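Local coordinates for enterobactin synthetase component F-related protein (Vibrio cholerae serotype O1, PDB 4OXI), which probably activates glycine with ATP to form glycyl-adenylate, in a lipopolysaccharide-modification pathway that gives resistance to antimicrobial peptides, at residues Ala85-Asp90 with Val194-Gln199; Gln79-Met84 with Ala110-Trp115; Val471-Gln476 with Pro537-Lys542; Ser223-Lys228 with Arg477-Glu482. All blocks are in the same frame, centred on the assembly; numbering follows the deposited sequence.

In the fold
Contacts 1 and 2 sit side by side, their centres 8 Å apart, and share helix 78-95: residues 79-84 meet helix 108-119, and the next turn-and-a-half meets the loop after strand 190-193. Along the chain their segments alternate. Contacts 3 and 4 come later, with centres 32 to 39 Å away on the other side of the chain's centre; their segments alternate too, in the order 223-228, 471-476, 477-482, 537-542. Their own centres are 11 Å apart, and they share the hairpin of strands 470-473 and 476-479, which brings Lys472 and Arg477 to glycyl-adenosine-5'-phosphate. The first pair is structural packing within the AMP-binding region, whereas the second holds the ligand-contacting hairpin between the 223-228 loop and residues 537-542.

Contact 1. Residues Ala85-Asp90 with Val194-Gln199; sequences ALSLSD and VQITEQ
The extended chain of Val194-Gln199 runs past one side of helix 85-90, with the CA atoms of Ser87 and Ile196 only 5.6 Å apart. This is the loop that leaves strand 190-193, the edge of a five-stranded parallel sheet, and drapes over helix 78-95 of the alpha/beta AMP-binding fold. Ser87 makes the central polar link. Its OG accepts Thr197 N at 2.9 Å in a nearly straight bond (166°). With chi1 at -63°, the same hydroxyl lies beside its own backbone N and reaches back one turn to donate to Asp83 O, so one buried OG ties the helix to the loop. On one flank Val194 spreads its two methyls, CG1 resting 3.6 Å from Ser87 O and CG2 meeting Leu88 CD2 at 4.0 Å. On the other flank Gln199 bends at chi2 (-76°) and lays its aliphatic part against Leu86, CG to CB 3.7 Å. Gln199 N bonds the Asp83 carboxylate and Gln199 O the Gln79 side-chain amide, both earlier on the helix. The bend also turns the Gln199 amide back over its own loop, where NE2 makes a weak 3.5 Å hydrogen bond to Thr197 O.

Contact 2. Residues Gln79-Met84 with Ala110-Trp115; sequences QEMTDM and AYSAIW
Ser112 OG is hydrogen-bonded to Leu108 O one turn back, and Met84 SD packs on it at 3.6 Å, with Met84 CB also close. No hydrogen bond crosses the contact, which rests on Met81 packed against Trp115 and Ser112, with Met84 beside it; the axes of 79-84 and 110-115 pass 9.1 Å apart at a signed crossing angle of -71°. Met81 does most of the covering. Its CB lies over the six-membered ring of Trp115, 3.8 Å from the centroid, in a CH-pi contact. The fold at chi2 (-60°) leaves SD 5.4 Å from that centroid, above the face, as a Met-aromatic contact, and the one at chi3 (-59°) turns CE over the middle of the indole. CE also reaches the backbone of the facing helix, 3.9 Å from Ser112 N. At the rim of the indole, Thr82 OG1 approaches Trp115 CZ3 near the ring plane, though that hydroxyl is bonded to Tyr78 O. Helix 108-119 touches strand 67-71 of one sheet and strand 99-102 of another, and is the link of a beta-alpha-beta crossover in the layered alpha/beta architecture of adenylate-forming enzymes.

Contact 3. Residues Val471-Gln476 with Pro537-Lys542; sequences VKIAGQ and PTFVPK. With GAP (glycyl-adenosine-5'-phosphate), chain B.
Gln476 and Thr538 supply the polar link between the segments. The glutamine, extended beyond CG, points its amide at the threonine from the opposite direction, and NE2 comes within 2.9 Å of Thr538 OG1. The angle at hydrogen is only 116°, so the bond is weak; the hydroxyl is held more firmly by Asn536 OD1. The apolar contacts centre on Phe539, whose ring is met along its edge: Gln476 CB lies 3.7 Å from CZ, and Ile473 CB 4.1 Å from CD1. Thr538 turns its methyl to the hairpin, CG2 sitting 3.4 Å from Ile473 O and also touching Ala474 CB. Ile473 and Ala474 belong to a type I' turn, Ile473 to Gln476, with positive phi at Ala474 and Gly475. It joins strands 470-473 and 476-479 into the tight hairpin of the A8 core motif of adenylation domains. Val478 and Ile483 also pack against Phe539. Within 537-542, Lys542 NZ bonds Val540 O at 3.0 Å and also Pro537 O. Hydrogen bonds to the ligand lie on the other side of the hairpin. Lys472, bent at chi2 (70°) and again at chi4, brings NZ 2.9 Å from O5' and 3.0 Å from O4' of glycyl-adenosine-5'-phosphate. Longer, weak bonds reach its glycyl O and phosphate O2A, and Gly337 O is a further acceptor for the same ammonium group.

Contact 4. Residues Ser223-Lys228 with Arg477-Glu482; sequences SGSTGK and RVELEE. With GAP (glycyl-adenosine-5'-phosphate), chain B.
Ser223 is the tight centre of this contact, clasped by the strand and helix of residues 477-482. With chi1 at 165° its OG swings away from its own N into the bend before the helix. There it accepts Glu479 N at 2.9 Å (163°) and donates to Glu482 OE1 at 2.7 Å, meeting the carboxylate on its anti side. Glu479 occupies the N-cap position of helix 480-491, so the serine grips the strand just where it becomes a helix. Close by, Glu482 CB presses on Gly224 O at 3.2 Å, and Glu482 CA makes a CA-H...O contact with Ser225 O. On the ligand side of Ser223 a water joins Ser223 O, Glu479 OE2 and Arg477 NE. Arg477, extended from CG to NE, sends NH1 to phosphate O1A of glycyl-adenosine-5'-phosphate at 2.6 Å, while its NH2 forms a salt bridge with Glu364. In the type I turn from Gly224 to Gly227 the packing thins out beyond Ser225, round the exposed Thr226 and Lys228. Ser225 OG comes no nearer than 4.1 Å to Glu481 CB, and Thr226 closes an ST turn onto Lys228 N. Here a second water bridges Gly224 N and, weakly, Glu482 OE2. The segment SGSTGK is the glycine- and serine-rich signature loop that in relatives handles the phosphates of ATP. Here Ser223 OG is taken by Glu479 N and the Glu482 carboxylate. With glycyl-adenosine-5'-phosphate bound, Arg477 beside its phosphate is consistent with a state after adenylate formation, the A8 hairpin packed against the signature loop.

Contact 1. Residues Ala85-Asp90 with Val194-Gln199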
# COMPACT_ATOMS: atom_id res chain seq x y z
N ALA A 85 -10.63 -13.15 14.77
CA ALA A 85 -10.17 -13.55 13.45
C ALA A 85 -10.66 -14.95 13.06
O ALA A 85 -11.26 -15.12 12.00
CB ALA A 85 -8.66 -13.46 13.38
N LEU A 86 -10.44 -15.94 13.92
CA LEU A 86 -10.91 -17.29 13.63
C LEU A 86 -12.43 -17.44 13.67
O LEU A 86 -12.98 -18.34 13.04
CB LEU A 86 -10.25 -18.34 14.53
CG LEU A 86 -8.74 -18.47 14.44
CD1 LEU A 86 -8.28 -19.67 15.28
CD2 LEU A 86 -8.29 -18.63 12.99
N SER A 87 -13.13 -16.57 14.40
CA SER A 87 -14.59 -16.61 14.32
C SER A 87 -15.07 -16.18 12.94
O SER A 87 -15.95 -16.82 12.34
CB SER A 87 -15.24 -15.73 15.39
OG SER A 87 -14.93 -16.19 16.70
N LEU A 88 -14.53 -15.08 12.44
CA LEU A 88 -14.89 -14.61 11.11
C LEU A 88 -14.49 -15.65 10.06
O LEU A 88 -15.29 -16.04 9.21
CB LEU A 88 -14.19 -13.29 10.81
CG LEU A 88 -14.75 -12.09 11.58
CD1 LEU A 88 -13.79 -10.91 11.49
CD2 LEU A 88 -16.13 -11.72 11.04
N SER A 89 -13.25 -16.12 10.16
CA SER A 89 -12.71 -17.09 9.21
C SER A 89 -13.51 -18.41 9.14
O SER A 89 -13.80 -18.93 8.05
CB SER A 89 -11.25 -17.36 9.58
OG SER A 89 -10.66 -18.28 8.70
N ASP A 90 -13.88 -18.94 10.30
CA ASP A 90 -14.68 -20.17 10.33
C ASP A 90 -16.01 -19.96 9.63
O ASP A 90 -16.46 -20.81 8.89
CB ASP A 90 -14.94 -20.63 11.77
CG ASP A 90 -13.72 -21.26 12.42
OD1 ASP A 90 -12.72 -21.54 11.70
OD2 ASP A 90 -13.77 -21.49 13.65
N VAL A 194 -21.57 -12.14 13.18
CA VAL A 194 -20.75 -13.29 13.53
C VAL A 194 -20.41 -13.21 15.01
O VAL A 194 -19.77 -12.26 15.44
CB VAL A 194 -19.45 -13.33 12.70
CG1 VAL A 194 -18.64 -14.57 13.05
CG2 VAL A 194 -19.77 -13.30 11.21
N GLN A 195 -20.85 -14.19 15.78
CA GLN A 195 -20.53 -14.23 17.20
C GLN A 195 -19.05 -14.52 17.38
O GLN A 195 -18.43 -15.21 16.57
CB GLN A 195 -21.40 -15.25 17.94
CG GLN A 195 -22.90 -14.89 17.98
CD GLN A 195 -23.16 -13.45 18.45
OE1 GLN A 195 -22.47 -12.93 19.33
NE2 GLN A 195 -24.15 -12.80 17.85
N ILE A 196 -18.47 -13.96 18.43
CA ILE A 196 -17.07 -14.19 18.74
C ILE A 196 -16.98 -15.37 19.69
O ILE A 196 -17.48 -15.31 20.80
CB ILE A 196 -16.42 -12.95 19.39
CG1 ILE A 196 -16.54 -11.73 18.48
CG2 ILE A 196 -14.96 -13.20 19.70
CD1 ILE A 196 -16.05 -10.45 19.14
N THR A 197 -16.36 -16.45 19.22
CA THR A 197 -16.19 -17.67 20.00
C THR A 197 -14.76 -17.66 20.50
O THR A 197 -13.88 -17.14 19.81
CB THR A 197 -16.35 -18.91 19.09
OG1 THR A 197 -17.56 -18.81 18.34
CG2 THR A 197 -16.36 -20.20 19.91
N GLU A 198 -14.50 -18.23 21.67
CA GLU A 198 -13.12 -18.35 22.13
C GLU A 198 -12.43 -19.46 21.36
O GLU A 198 -13.05 -20.46 21.03
CB GLU A 198 -13.08 -18.58 23.64
CG GLU A 198 -13.65 -17.39 24.42
CD GLU A 198 -13.41 -17.47 25.93
OE1 GLU A 198 -12.42 -18.10 26.35
OE2 GLU A 198 -14.22 -16.88 26.67
N GLN A 199 -11.16 -19.26 21.03
CA GLN A 199 -10.43 -20.21 20.17
C GLN A 199 -9.16 -20.69 20.87
O GLN A 199 -8.45 -19.92 21.51
CB GLN A 199 -10.05 -19.56 18.83
CG GLN A 199 -11.20 -18.86 18.08
CD GLN A 199 -12.15 -19.84 17.39
OE1 GLN A 199 -11.75 -20.94 17.00
NE2 GLN A 199 -13.42 -19.43 17.22

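Contact 2. Residues Gln79-Met84 with Ala110-Trp115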
# COMPACT_ATOMS: atom_id res chain seq x y z
N GLN A 79 -4.70 -13.16 21.89
CA GLN A 79 -5.78 -14.11 22.11
C GLN A 79 -7.10 -13.50 21.70
O GLN A 79 -7.93 -14.16 21.05
CB GLN A 79 -5.83 -14.52 23.59
CG GLN A 79 -6.95 -15.51 23.94
CD GLN A 79 -6.74 -16.90 23.34
OE1 GLN A 79 -5.68 -17.51 23.53
NE2 GLN A 79 -7.73 -17.39 22.61
N GLU A 80 -7.32 -12.24 22.07
CA GLU A 80 -8.57 -11.59 21.71
C GLU A 80 -8.66 -11.39 20.19
O GLU A 80 -9.73 -11.55 19.62
CB GLU A 80 -8.70 -10.25 22.43
CG GLU A 80 -8.92 -10.38 23.94
CD GLU A 80 -8.64 -9.07 24.70
OE1 GLU A 80 -7.96 -8.17 24.14
OE2 GLU A 80 -9.10 -8.95 25.85
N MET A 81 -7.55 -11.02 19.55
CA MET A 81 -7.56 -10.85 18.09
C MET A 81 -7.77 -12.20 17.41
O MET A 81 -8.44 -12.29 16.38
CB MET A 81 -6.25 -10.21 17.61
CG MET A 81 -6.10 -8.73 17.97
SD MET A 81 -7.43 -7.71 17.27
CE MET A 81 -7.21 -8.03 15.51
N THR A 82 -7.19 -13.25 17.99
CA THR A 82 -7.33 -14.59 17.43
C THR A 82 -8.77 -15.08 17.50
O THR A 82 -9.27 -15.67 16.55
CB THR A 82 -6.38 -15.57 18.10
OG1 THR A 82 -5.03 -15.13 17.86
CG2 THR A 82 -6.57 -16.98 17.54
N ASP A 83 -9.46 -14.79 18.60
CA ASP A 83 -10.86 -15.18 18.74
C ASP A 83 -11.71 -14.51 17.66
O ASP A 83 -12.57 -15.14 17.05
CB ASP A 83 -11.43 -14.79 20.12
CG ASP A 83 -10.77 -15.54 21.28
OD1 ASP A 83 -10.14 -16.60 21.06
OD2 ASP A 83 -10.90 -15.06 22.44
N MET A 84 -11.49 -13.22 17.45
CA MET A 84 -12.27 -12.50 16.45
C MET A 84 -11.92 -13.00 15.05
O MET A 84 -12.80 -13.26 14.25
CB MET A 84 -12.03 -10.99 16.56
CG MET A 84 -12.82 -10.35 17.67
SD MET A 84 -12.41 -8.61 17.86
CE MET A 84 -10.91 -8.70 18.85
N ALA A 110 -11.53 -3.75 10.61
CA ALA A 110 -10.64 -3.94 9.45
C ALA A 110 -9.50 -4.91 9.76
O ALA A 110 -9.21 -5.80 8.95
CB ALA A 110 -10.09 -2.61 8.97
N TYR A 111 -8.85 -4.72 10.91
CA TYR A 111 -7.70 -5.57 11.28
C TYR A 111 -8.14 -7.00 11.66
O TYR A 111 -7.43 -7.96 11.38
CB TYR A 111 -6.84 -4.89 12.37
CG TYR A 111 -6.39 -3.52 11.90
CD1 TYR A 111 -5.24 -3.37 11.16
CD2 TYR A 111 -7.17 -2.40 12.13
CE1 TYR A 111 -4.86 -2.12 10.67
CE2 TYR A 111 -6.81 -1.17 11.65
CZ TYR A 111 -5.65 -1.03 10.92
OH TYR A 111 -5.31 0.21 10.46
N SER A 112 -9.30 -7.12 12.30
CA SER A 112 -9.90 -8.42 12.57
C SER A 112 -10.10 -9.21 11.28
O SER A 112 -9.78 -10.38 11.20
CB SER A 112 -11.29 -8.22 13.22
OG SER A 112 -11.17 -7.89 14.58
N ALA A 113 -10.69 -8.55 10.28
CA ALA A 113 -10.99 -9.20 9.00
C ALA A 113 -9.74 -9.54 8.23
O ALA A 113 -9.70 -10.57 7.56
CB ALA A 113 -11.92 -8.32 8.15
N ILE A 114 -8.72 -8.69 8.31
CA ILE A 114 -7.46 -8.98 7.62
C ILE A 114 -6.73 -10.19 8.23
O ILE A 114 -6.26 -11.06 7.50
CB ILE A 114 -6.54 -7.75 7.58
CG1 ILE A 114 -7.15 -6.67 6.69
CG2 ILE A 114 -5.17 -8.14 7.03
CD1 ILE A 114 -6.38 -5.37 6.65
N TRP A 115 -6.68 -10.27 9.56
CA TRP A 115 -6.15 -11.46 10.22
C TRP A 115 -7.00 -12.68 9.86
O TRP A 115 -6.47 -13.75 9.62
CB TRP A 115 -6.23 -11.31 11.73
CG TRP A 115 -5.17 -10.53 12.37
CD1 TRP A 115 -4.60 -9.37 11.91
CD2 TRP A 115 -4.56 -10.81 13.63
NE1 TRP A 115 -3.66 -8.93 12.82
CE2 TRP A 115 -3.61 -9.79 13.88
CE3 TRP A 115 -4.72 -11.83 14.57
CZ2 TRP A 115 -2.83 -9.77 15.04
CZ3 TRP A 115 -3.92 -11.81 15.72
CH2 TRP A 115 -3.00 -10.78 15.94

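Contact 3. Residues Val471-Gln476 with Pro537-Lys542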
# COMPACT_ATOMS: atom_id res chain seq x y z
N VAL A 471 3.19 9.62 -10.84
CA VAL A 471 3.80 10.44 -9.80
C VAL A 471 3.12 10.11 -8.49
O VAL A 471 2.09 9.44 -8.47
CB VAL A 471 3.60 11.95 -10.08
CG1 VAL A 471 4.31 12.37 -11.37
CG2 VAL A 471 2.13 12.29 -10.18
N LYS A 472 3.70 10.58 -7.39
CA LYS A 472 3.00 10.55 -6.12
C LYS A 472 2.46 11.95 -5.82
O LYS A 472 3.18 12.95 -5.95
CB LYS A 472 3.95 10.07 -5.00
CG LYS A 472 4.02 8.54 -4.82
CD LYS A 472 4.73 7.86 -5.99
CE LYS A 472 4.43 6.35 -6.06
NZ LYS A 472 4.74 5.68 -4.79
N ILE A 473 1.19 12.04 -5.47
CA ILE A 473 0.60 13.31 -5.07
C ILE A 473 0.18 13.13 -3.62
O ILE A 473 -0.65 12.27 -3.33
CB ILE A 473 -0.66 13.65 -5.91
CG1 ILE A 473 -0.32 13.80 -7.39
CG2 ILE A 473 -1.35 14.91 -5.37
CD1 ILE A 473 0.81 14.81 -7.66
N ALA A 474 0.76 13.92 -2.71
CA ALA A 474 0.58 13.71 -1.27
C ALA A 474 0.80 12.24 -0.91
O ALA A 474 -0.01 11.62 -0.20
CB ALA A 474 -0.81 14.18 -0.81
N GLY A 475 1.86 11.65 -1.44
CA GLY A 475 2.22 10.29 -1.07
C GLY A 475 1.43 9.16 -1.72
O GLY A 475 1.69 7.99 -1.44
N GLN A 476 0.48 9.49 -2.60
CA GLN A 476 -0.35 8.49 -3.26
C GLN A 476 -0.04 8.36 -4.76
O GLN A 476 0.03 9.36 -5.48
CB GLN A 476 -1.82 8.83 -3.09
CG GLN A 476 -2.27 9.00 -1.66
CD GLN A 476 -3.77 9.24 -1.59
OE1 GLN A 476 -4.54 8.55 -2.26
NE2 GLN A 476 -4.19 10.22 -0.79
N PRO A 537 -10.23 12.79 -3.94
CA PRO A 537 -10.02 14.21 -3.61
C PRO A 537 -8.55 14.65 -3.69
O PRO A 537 -8.26 15.79 -4.05
CB PRO A 537 -10.48 14.30 -2.15
CG PRO A 537 -11.54 13.24 -2.04
CD PRO A 537 -11.13 12.12 -2.98
N THR A 538 -7.65 13.74 -3.36
CA THR A 538 -6.22 14.03 -3.37
C THR A 538 -5.78 14.43 -4.77
O THR A 538 -4.94 15.32 -4.94
CB THR A 538 -5.41 12.80 -2.93
OG1 THR A 538 -5.81 12.42 -1.62
CG2 THR A 538 -3.91 13.10 -2.95
N PHE A 539 -6.38 13.79 -5.77
CA PHE A 539 -5.98 13.97 -7.15
C PHE A 539 -6.76 15.08 -7.86
O PHE A 539 -6.34 15.53 -8.94
CB PHE A 539 -6.12 12.64 -7.90
CG PHE A 539 -5.40 11.50 -7.23
CD1 PHE A 539 -4.16 11.70 -6.62
CD2 PHE A 539 -5.96 10.23 -7.21
CE1 PHE A 539 -3.49 10.64 -5.99
CE2 PHE A 539 -5.30 9.16 -6.58
CZ PHE A 539 -4.07 9.37 -5.97
N VAL A 540 -7.87 15.53 -7.28
CA VAL A 540 -8.66 16.59 -7.91
C VAL A 540 -7.85 17.89 -7.93
O VAL A 540 -7.36 18.33 -6.88
CB VAL A 540 -10.01 16.82 -7.22
CG1 VAL A 540 -10.77 17.94 -7.90
CG2 VAL A 540 -10.85 15.55 -7.26
N PRO A 541 -7.69 18.50 -9.12
CA PRO A 541 -6.91 19.74 -9.23
C PRO A 541 -7.49 20.82 -8.31
O PRO A 541 -8.71 20.98 -8.25
CB PRO A 541 -7.08 20.13 -10.71
CG PRO A 541 -7.36 18.81 -11.41
CD PRO A 541 -8.22 18.05 -10.42
N LYS A 542 -6.61 21.50 -7.58
CA LYS A 542 -7.01 22.50 -6.59
C LYS A 542 -7.02 23.89 -7.19
O LYS A 542 -7.61 24.81 -6.64
CB LYS A 542 -6.05 22.49 -5.38
CG LYS A 542 -5.92 21.15 -4.67
CD LYS A 542 -7.29 20.55 -4.42
CE LYS A 542 -7.18 19.15 -3.82
NZ LYS A 542 -8.42 18.36 -4.11
N GAP B . 4.99 -0.50 -2.52
CA GAP B . 5.52 0.82 -2.08
C GAP B . 5.01 1.85 -3.08
O GAP B . 5.25 3.04 -2.97
PA GAP B . 3.51 2.20 -5.35
O1A GAP B . 3.15 1.15 -6.38
O2A GAP B . 2.43 3.10 -4.77
O3A GAP B . 4.22 1.36 -4.19
C5' GAP B . 5.71 2.46 -6.75
O5' GAP B . 4.67 3.10 -6.01
C4' GAP B . 6.63 3.52 -7.32
O4' GAP B . 7.02 4.42 -6.27
C3' GAP B . 7.94 2.97 -7.82
O3' GAP B . 7.81 2.48 -9.16
C2' GAP B . 8.86 4.18 -7.71
O2' GAP B . 8.60 5.09 -8.77
C1' GAP B . 8.34 4.90 -6.50
N9 GAP B . 9.18 4.56 -5.33
C8 GAP B . 8.89 3.62 -4.41
N7 GAP B . 9.86 3.56 -3.45
C5 GAP B . 10.79 4.48 -3.77
C6 GAP B . 12.08 4.92 -3.20
N6 GAP B . 12.55 4.38 -2.05
N1 GAP B . 12.75 5.90 -3.85
C2 GAP B . 12.28 6.46 -4.99
N3 GAP B . 11.11 6.10 -5.56
C4 GAP B . 10.34 5.14 -5.01

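Contact 4. Residues Ser223-Lys228 with Arg477-Glu482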
# COMPACT_ATOMS: atom_id res chain seq x y z
N SER A 223 -4.07 3.48 -10.07
CA SER A 223 -4.51 4.37 -11.13
C SER A 223 -4.24 3.80 -12.53
O SER A 223 -3.13 3.34 -12.83
CB SER A 223 -3.78 5.70 -10.97
OG SER A 223 -3.87 6.50 -12.12
N GLY A 224 -5.27 3.82 -13.38
CA GLY A 224 -5.10 3.46 -14.78
C GLY A 224 -5.29 4.69 -15.67
O GLY A 224 -6.15 5.52 -15.40
N SER A 225 -4.49 4.81 -16.72
CA SER A 225 -4.53 5.97 -17.62
C SER A 225 -5.92 6.38 -18.16
O SER A 225 -6.17 7.56 -18.40
CB SER A 225 -3.58 5.78 -18.81
OG SER A 225 -2.24 5.70 -18.36
N THR A 226 -6.82 5.42 -18.33
CA THR A 226 -8.13 5.73 -18.89
C THR A 226 -9.15 5.98 -17.80
O THR A 226 -10.31 6.30 -18.08
CB THR A 226 -8.66 4.58 -19.78
OG1 THR A 226 -9.22 3.56 -18.94
CG2 THR A 226 -7.54 3.99 -20.62
N GLY A 227 -8.74 5.82 -16.55
CA GLY A 227 -9.68 5.99 -15.45
C GLY A 227 -10.20 4.64 -14.99
O GLY A 227 -10.85 4.53 -13.95
N LYS A 228 -9.92 3.60 -15.78
CA LYS A 228 -10.20 2.25 -15.32
C LYS A 228 -9.04 1.78 -14.45
O LYS A 228 -7.89 1.74 -14.90
CB LYS A 228 -10.41 1.30 -16.50
CG LYS A 228 -10.85 -0.09 -16.07
CD LYS A 228 -11.00 -1.02 -17.26
CE LYS A 228 -11.20 -2.45 -16.80
NZ LYS A 228 -12.26 -2.55 -15.76
N ARG A 477 0.14 7.13 -5.22
CA ARG A 477 0.42 6.84 -6.62
C ARG A 477 -0.73 7.26 -7.55
O ARG A 477 -1.89 6.94 -7.29
CB ARG A 477 0.66 5.35 -6.77
CG ARG A 477 0.89 4.85 -8.18
CD ARG A 477 1.28 3.38 -8.16
NE ARG A 477 1.13 2.73 -9.47
CZ ARG A 477 1.61 1.52 -9.76
NH1 ARG A 477 2.29 0.82 -8.85
NH2 ARG A 477 1.42 1.02 -10.97
N VAL A 478 -0.42 7.95 -8.64
CA VAL A 478 -1.44 8.27 -9.64
C VAL A 478 -0.82 8.49 -11.01
O VAL A 478 0.33 8.92 -11.11
CB VAL A 478 -2.27 9.51 -9.21
CG1 VAL A 478 -1.41 10.74 -9.21
CG2 VAL A 478 -3.50 9.68 -10.12
N GLU A 479 -1.56 8.17 -12.07
CA GLU A 479 -1.15 8.52 -13.43
C GLU A 479 -1.68 9.92 -13.77
O GLU A 479 -2.89 10.16 -13.72
CB GLU A 479 -1.73 7.51 -14.44
CG GLU A 479 -1.40 6.04 -14.15
CD GLU A 479 0.03 5.67 -14.53
OE1 GLU A 479 0.72 6.51 -15.14
OE2 GLU A 479 0.46 4.54 -14.21
N LEU A 480 -0.79 10.85 -14.11
CA LEU A 480 -1.22 12.18 -14.51
C LEU A 480 -2.21 12.10 -15.67
O LEU A 480 -3.10 12.93 -15.79
CB LEU A 480 -0.03 13.07 -14.87
CG LEU A 480 0.78 13.54 -13.66
CD1 LEU A 480 1.90 14.47 -14.08
CD2 LEU A 480 -0.10 14.19 -12.62
N GLU A 481 -2.06 11.07 -16.50
CA GLU A 481 -3.00 10.84 -17.61
C GLU A 481 -4.40 10.46 -17.17
O GLU A 481 -5.37 10.75 -17.87
CB GLU A 481 -2.46 9.81 -18.61
CG GLU A 481 -1.29 10.30 -19.44
CD GLU A 481 0.05 9.88 -18.87
OE1 GLU A 481 1.07 10.01 -19.58
OE2 GLU A 481 0.08 9.40 -17.70
N GLU A 482 -4.54 9.79 -16.02
CA GLU A 482 -5.88 9.51 -15.52
C GLU A 482 -6.60 10.82 -15.19
O GLU A 482 -7.77 11.00 -15.50
CB GLU A 482 -5.89 8.57 -14.31
CG GLU A 482 -7.32 8.39 -13.73
CD GLU A 482 -7.39 7.61 -12.40
OE1 GLU A 482 -6.35 7.39 -11.75
OE2 GLU A 482 -8.53 7.25 -12.00
N GAP B . 4.99 -0.50 -2.52
CA GAP B . 5.52 0.82 -2.08
C GAP B . 5.01 1.85 -3.08
O GAP B . 5.25 3.04 -2.97
PA GAP B . 3.51 2.20 -5.35
O1A GAP B . 3.15 1.15 -6.38
O2A GAP B . 2.43 3.10 -4.77
O3A GAP B . 4.22 1.36 -4.19
C5' GAP B . 5.71 2.46 -6.75
O5' GAP B . 4.67 3.10 -6.01
C4' GAP B . 6.63 3.52 -7.32
O4' GAP B . 7.02 4.42 -6.27
C3' GAP B . 7.94 2.97 -7.82
O3' GAP B . 7.81 2.48 -9.16
C2' GAP B . 8.86 4.18 -7.71
O2' GAP B . 8.60 5.09 -8.77
C1' GAP B . 8.34 4.90 -6.50
N9 GAP B . 9.18 4.56 -5.33
C8 GAP B . 8.89 3.62 -4.41
N7 GAP B . 9.86 3.56 -3.45
C5 GAP B . 10.79 4.48 -3.77
C6 GAP B . 12.08 4.92 -3.20
N6 GAP B . 12.55 4.38 -2.05
N1 GAP B . 12.75 5.90 -3.85
C2 GAP B . 12.28 6.46 -4.99
N3 GAP B . 11.11 6.10 -5.56
C4 GAP B . 10.34 5.14 -5.01
O HOH W 1 -0.70 3.56 -11.84
O HOH W 2 -8.08 4.52 -12.31